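Long-range contact in protein-glutamine gamma-glutamyltransferase (Pseudomonas aeruginosa PAO1, PDB 6G49), which displays transglutaminase activity in vitro, joining protein glutamine and lysine side chains with release of ammonia, and is critical for viability of the bacterium: residues N176-L190 with A251-V263. Sequence-based numbering, arbitrary orientation. Where two conformers were deposited one is given.
Sequences NLQLPMHGNPRARAL and AFVLRAAGIPARV
In the transglutaminase-like core of this periplasmic domain, the helix that starts at the presumed nucleophile Cys243 ends at Ala256, and the linker 176-184 wraps across this far end before entering helix 185-197. Arg255 and Phe252, one turn apart, meet the linker and the start of its helix. Arg255 runs out extended from CG to NE, long enough to bridge the linker and strand 261-265. Its NE and NH2 grip Ala261 O side-on within the same segment, while Arg255 NH1 donates to Gln178 O (2.7 Å, 159° at the hydrogen), in the carbonyl plane on a lone pair; NH2 also bonds Glu79 O. Three backbone carbonyls thus fix the guanidinium's rotation, and Asn176 CA lies over one of its faces. Asn176 O accepts from Ala261 N at 3.1 Å. The Asn176 amide, its plane nearly perpendicular to the guanidinium, uses ND2 to bond Thr172 O and Glu79. Gly258 takes the positive phi of a Schellman motif that ends the helix, and Leu177 CD2 packs 3.5 Å from Gly258 C, beside the Pro260 ring.

Phe252 packs against Leu179 and Ala187, with an arginine at its ring edge. With CG anti to the backbone N (chi1 -178°), its ring reaches between the linker and helix 185-197. Leu179 CD1 sits over the ring face, a CH-pi contact 4.1 Å from the Phe252 centroid, and also meets Ala256 CB. In the conformer described, Arg188 closes the linker by bonding Pro180 O and Gly183 O, its guanidinium sandwiched between Met181 O and Phe252 and nearly perpendicular to the ring. Helix segments 185-190 and 251-256 come within 8.7 Å, axis to axis, at -56°; small Ala187 suits this approach, its CB 3.7 Å from Phe252 CE1.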
loop_
_atom_site.group_PDB
_atom_site.type_symbol
_atom_site.label_atom_id
_atom_site.label_comp_id
_atom_site.label_asym_id
_atom_site.label_seq_id
_atom_site.Cartn_x
_atom_site.Cartn_y
_atom_site.Cartn_z
ATOM N N ASN A 176 -13.310 6.523 -3.856
ATOM C CA ASN A 176 -12.010 6.281 -4.442
ATOM C C ASN A 176 -11.795 7.035 -5.747
ATOM O O ASN A 176 -10.844 6.741 -6.478
ATOM C CB ASN A 176 -11.739 4.780 -4.515
ATOM C CG ASN A 176 -11.388 4.267 -3.152
ATOM O OD1 ASN A 176 -10.342 4.616 -2.630
ATOM N ND2 ASN A 176 -12.315 3.574 -2.501
ATOM N N LEU A 177 -12.700 7.998 -6.041
ATOM C CA LEU A 177 -12.480 8.976 -7.092
ATOM C C LEU A 177 -12.320 10.388 -6.531
ATOM O O LEU A 177 -12.230 11.336 -7.344
ATOM C CB LEU A 177 -13.646 8.843 -8.078
ATOM C CG LEU A 177 -13.587 7.607 -8.957
ATOM C CD1 LEU A 177 -14.937 7.351 -9.616
ATOM C CD2 LEU A 177 -12.479 7.597 -10.009
ATOM N N GLN A 178 -12.270 10.530 -5.216
ATOM C CA GLN A 178 -12.196 11.792 -4.511
ATOM C C GLN A 178 -10.858 12.483 -4.739
ATOM O O GLN A 178 -9.812 11.866 -4.537
ATOM C CB GLN A 178 -12.373 11.610 -3.010
ATOM C CG GLN A 178 -12.256 12.853 -2.156
ATOM C CD GLN A 178 -10.831 13.110 -1.698
ATOM O OE1 GLN A 178 -10.137 12.145 -1.316
ATOM N NE2 GLN A 178 -10.397 14.392 -1.725
ATOM N N LEU A 179 -10.880 13.754 -5.117
ATOM C CA LEU A 179 -9.707 14.639 -5.089
ATOM C C LEU A 179 -10.158 16.017 -4.648
ATOM O O LEU A 179 -11.319 16.392 -4.892
ATOM C CB LEU A 179 -9.038 14.782 -6.450
ATOM C CG LEU A 179 -8.338 13.538 -6.955
ATOM C CD1 LEU A 179 -7.845 13.705 -8.373
ATOM C CD2 LEU A 179 -7.205 13.127 -6.055
ATOM N N PRO A 180 -9.246 16.848 -4.121
ATOM C CA PRO A 180 -9.562 18.276 -3.969
ATOM C C PRO A 180 -9.847 18.855 -5.347
ATOM O O PRO A 180 -9.242 18.473 -6.324
ATOM C CB PRO A 180 -8.296 18.910 -3.345
ATOM C CG PRO A 180 -7.505 17.707 -2.826
ATOM C CD PRO A 180 -7.853 16.530 -3.707
ATOM N N MET A 181 -10.715 19.876 -5.396
ATOM C CA MET A 181 -10.984 20.530 -6.634
ATOM C C MET A 181 -9.773 21.368 -7.074
ATOM O O MET A 181 -9.507 21.439 -8.245
ATOM C CB MET A 181 -12.191 21.467 -6.487
ATOM C CG MET A 181 -12.512 22.151 -7.775
ATOM S SD MET A 181 -14.037 23.135 -7.421
ATOM C CE MET A 181 -13.396 24.389 -6.326
ATOM N N HIS A 182 -9.078 21.954 -6.109
ATOM C CA HIS A 182 -7.982 22.892 -6.395
ATOM C C HIS A 182 -6.643 22.193 -6.158
ATOM O O HIS A 182 -6.539 21.247 -5.401
ATOM C CB HIS A 182 -8.084 24.147 -5.527
ATOM C CG HIS A 182 -9.321 24.924 -5.789
ATOM N ND1 HIS A 182 -9.648 25.378 -7.065
ATOM C CD2 HIS A 182 -10.327 25.298 -4.965
ATOM C CE1 HIS A 182 -10.804 26.005 -7.013
ATOM N NE2 HIS A 182 -11.240 25.974 -5.734
ATOM N N GLY A 183 -5.613 22.726 -6.800
ATOM C CA GLY A 183 -4.285 22.190 -6.568
ATOM C C GLY A 183 -3.890 21.156 -7.604
ATOM O O GLY A 183 -4.708 20.536 -8.258
ATOM N N ASN A 184 -2.562 21.047 -7.849
ATOM C CA ASN A 184 -1.954 20.058 -8.757
ATOM C C ASN A 184 -2.552 20.045 -10.140
ATOM O O ASN A 184 -2.895 18.999 -10.700
ATOM C CB ASN A 184 -1.968 18.672 -8.095
ATOM C CG ASN A 184 -1.159 18.643 -6.831
ATOM O OD1 ASN A 184 0.070 18.918 -6.867
ATOM N ND2 ASN A 184 -1.810 18.363 -5.701
ATOM N N PRO A 185 -2.653 21.224 -10.816
ATOM C CA PRO A 185 -3.216 21.274 -12.154
ATOM C C PRO A 185 -2.385 20.496 -13.193
ATOM O O PRO A 185 -2.930 19.940 -14.130
ATOM C CB PRO A 185 -3.187 22.792 -12.457
ATOM C CG PRO A 185 -2.046 23.335 -11.612
ATOM C CD PRO A 185 -2.175 22.533 -10.316
ATOM N N ARG A 186 -1.060 20.439 -13.018
ATOM C CA ARG A 186 -0.238 19.735 -14.000
ATOM C C ARG A 186 -0.559 18.223 -13.985
ATOM O O ARG A 186 -0.602 17.564 -14.999
ATOM C CB ARG A 186 1.252 20.063 -13.838
ATOM C CG ARG A 186 1.608 21.507 -14.217
ATOM C CD ARG A 186 3.118 21.765 -14.091
ATOM N NE ARG A 186 3.589 21.926 -12.716
ATOM C CZ ARG A 186 4.859 21.840 -12.299
ATOM N NH1 ARG A 186 5.836 21.536 -13.153
ATOM N NH2 ARG A 186 5.129 22.066 -11.026
ATOM N N ALA A 187 -0.709 17.661 -12.784
ATOM C CA ALA A 187 -1.000 16.259 -12.662
ATOM C C ALA A 187 -2.389 15.930 -13.219
ATOM O O ALA A 187 -2.566 14.859 -13.847
ATOM C CB ALA A 187 -0.856 15.841 -11.211
ATOM N N ARG A 188 -3.354 16.849 -13.019
ATOM C CA ARG A 188 -4.674 16.691 -13.585
ATOM C C ARG A 188 -4.595 16.718 -15.112
ATOM O O ARG A 188 -5.240 15.920 -15.794
ATOM C CB ARG A 188 -5.628 17.759 -13.048
ATOM C CG ARG A 188 -6.150 17.503 -11.643
ATOM C CD ARG A 188 -6.929 18.717 -11.179
ATOM N NE ARG A 188 -6.623 19.059 -9.804
ATOM C CZ ARG A 188 -7.301 18.613 -8.749
ATOM N NH1 ARG A 188 -8.477 18.017 -8.904
ATOM N NH2 ARG A 188 -6.793 18.755 -7.537
ATOM N N ALA A 189 -3.758 17.613 -15.666
ATOM C CA ALA A 189 -3.572 17.651 -17.154
ATOM C C ALA A 189 -2.982 16.336 -17.687
ATOM O O ALA A 189 -3.397 15.798 -18.704
ATOM C CB ALA A 189 -2.689 18.838 -17.533
ATOM N N LEU A 190 -1.982 15.790 -16.976
ATOM C CA LEU A 190 -1.429 14.518 -17.336
ATOM C C LEU A 190 -2.511 13.434 -17.328
ATOM O O LEU A 190 -2.565 12.632 -18.230
ATOM C CB LEU A 190 -0.277 14.178 -16.388
ATOM C CG LEU A 190 0.323 12.790 -16.554
ATOM C CD1 LEU A 190 1.020 12.600 -17.905
ATOM C CD2 LEU A 190 1.292 12.473 -15.425
ATOM N N ALA A 251 -1.730 7.314 -7.259
ATOM C CA ALA A 251 -3.151 7.244 -6.924
ATOM C C ALA A 251 -3.871 8.532 -7.367
ATOM O O ALA A 251 -5.005 8.461 -7.889
ATOM C CB ALA A 251 -3.350 6.973 -5.461
ATOM N N PHE A 252 -3.247 9.682 -7.160
ATOM C CA PHE A 252 -3.793 10.984 -7.601
ATOM C C PHE A 252 -4.103 10.953 -9.089
ATOM O O PHE A 252 -5.236 11.289 -9.501
ATOM C CB PHE A 252 -2.845 12.119 -7.268
ATOM C CG PHE A 252 -3.377 13.471 -7.645
ATOM C CD1 PHE A 252 -3.380 13.887 -8.964
ATOM C CD2 PHE A 252 -3.874 14.292 -6.666
ATOM C CE1 PHE A 252 -3.914 15.124 -9.303
ATOM C CE2 PHE A 252 -4.411 15.547 -6.996
ATOM C CZ PHE A 252 -4.399 15.958 -8.314
ATOM N N VAL A 253 -3.111 10.577 -9.900
ATOM C CA VAL A 253 -3.260 10.627 -11.354
ATOM C C VAL A 253 -4.333 9.648 -11.796
ATOM O O VAL A 253 -5.171 9.974 -12.645
ATOM C CB VAL A 253 -1.928 10.399 -12.089
ATOM C CG1 VAL A 253 -2.125 10.311 -13.600
ATOM C CG2 VAL A 253 -0.986 11.507 -11.754
ATOM N N LEU A 254 -4.391 8.445 -11.184
ATOM C CA LEU A 254 -5.437 7.462 -11.545
ATOM C C LEU A 254 -6.827 8.023 -11.237
ATOM O O LEU A 254 -7.739 7.928 -12.106
ATOM C CB LEU A 254 -5.196 6.125 -10.840
ATOM C CG LEU A 254 -3.966 5.332 -11.271
ATOM C CD1 LEU A 254 -3.844 4.088 -10.431
ATOM C CD2 LEU A 254 -3.961 4.980 -12.750
ATOM N N ARG A 255 -7.014 8.622 -10.086
ATOM C CA ARG A 255 -8.299 9.140 -9.730
ATOM C C ARG A 255 -8.665 10.274 -10.685
ATOM O O ARG A 255 -9.872 10.391 -11.089
ATOM C CB ARG A 255 -8.300 9.734 -8.339
ATOM C CG ARG A 255 -8.225 8.686 -7.236
ATOM C CD ARG A 255 -8.505 9.294 -5.896
ATOM N NE ARG A 255 -8.529 8.261 -4.840
ATOM C CZ ARG A 255 -8.892 8.416 -3.599
ATOM N NH1 ARG A 255 -9.232 9.602 -3.101
ATOM N NH2 ARG A 255 -8.969 7.312 -2.820
ATOM N N ALA A 256 -7.688 11.108 -11.037
ATOM C CA ALA A 256 -7.957 12.249 -11.948
ATOM C C ALA A 256 -8.290 11.739 -13.347
ATOM O O ALA A 256 -8.963 12.499 -14.106
ATOM C CB ALA A 256 -6.836 13.238 -11.941
ATOM N N ALA A 257 -7.877 10.543 -13.718
ATOM C CA ALA A 257 -8.184 9.909 -14.990
ATOM C C ALA A 257 -9.489 9.091 -14.921
ATOM O O ALA A 257 -9.802 8.378 -15.845
ATOM C CB ALA A 257 -7.080 8.989 -15.416
ATOM N N GLY A 258 -10.179 9.095 -13.784
ATOM C CA GLY A 258 -11.447 8.389 -13.621
ATOM C C GLY A 258 -11.326 6.923 -13.244
ATOM O O GLY A 258 -12.285 6.211 -13.368
ATOM N N ILE A 259 -10.171 6.504 -12.683
ATOM C CA ILE A 259 -9.909 5.132 -12.264
ATOM C C ILE A 259 -9.926 5.132 -10.738
ATOM O O ILE A 259 -9.100 5.829 -10.133
ATOM C CB ILE A 259 -8.566 4.592 -12.820
ATOM C CG1 ILE A 259 -8.567 4.595 -14.348
ATOM C CG2 ILE A 259 -8.306 3.198 -12.247
ATOM C CD1 ILE A 259 -7.285 4.227 -15.006
ATOM N N PRO A 260 -10.843 4.394 -10.065
ATOM C CA PRO A 260 -10.846 4.393 -8.604
ATOM C C PRO A 260 -9.525 3.768 -8.122
ATOM O O PRO A 260 -9.081 2.772 -8.686
ATOM C CB PRO A 260 -12.060 3.539 -8.234
ATOM C CG PRO A 260 -12.908 3.554 -9.503
ATOM C CD PRO A 260 -11.896 3.510 -10.630
ATOM N N ALA A 261 -8.914 4.441 -7.145
ATOM C CA ALA A 261 -7.570 4.030 -6.685
ATOM C C ALA A 261 -7.405 4.479 -5.256
ATOM O O ALA A 261 -7.982 5.492 -4.845
ATOM C CB ALA A 261 -6.504 4.632 -7.566
ATOM N N ARG A 262 -6.538 3.763 -4.497
ATOM C CA ARG A 262 -6.284 4.154 -3.124
ATOM C C ARG A 262 -4.843 3.747 -2.802
ATOM O O ARG A 262 -4.256 2.918 -3.502
ATOM C CB ARG A 262 -7.298 3.589 -2.121
ATOM C CG ARG A 262 -7.423 2.076 -2.162
ATOM C CD ARG A 262 -8.592 1.606 -1.305
ATOM N NE ARG A 262 -8.815 0.188 -1.497
ATOM C CZ ARG A 262 -9.992 -0.449 -1.368
ATOM N NH1 ARG A 262 -11.092 0.222 -1.006
ATOM N NH2 ARG A 262 -10.045 -1.765 -1.596
ATOM N N VAL A 263 -4.314 4.425 -1.798
ATOM C CA VAL A 263 -2.977 4.078 -1.278
ATOM C C VAL A 263 -3.117 2.960 -0.261
ATOM O O VAL A 263 -3.977 2.995 0.644
ATOM C CB VAL A 263 -2.313 5.338 -0.690
ATOM C CG1 VAL A 263 -1.044 4.990 0.079
ATOM C CG2 VAL A 263 -2.054 6.379 -1.772
HETATM O O HOH W 1 -11.848 11.904 -9.932
#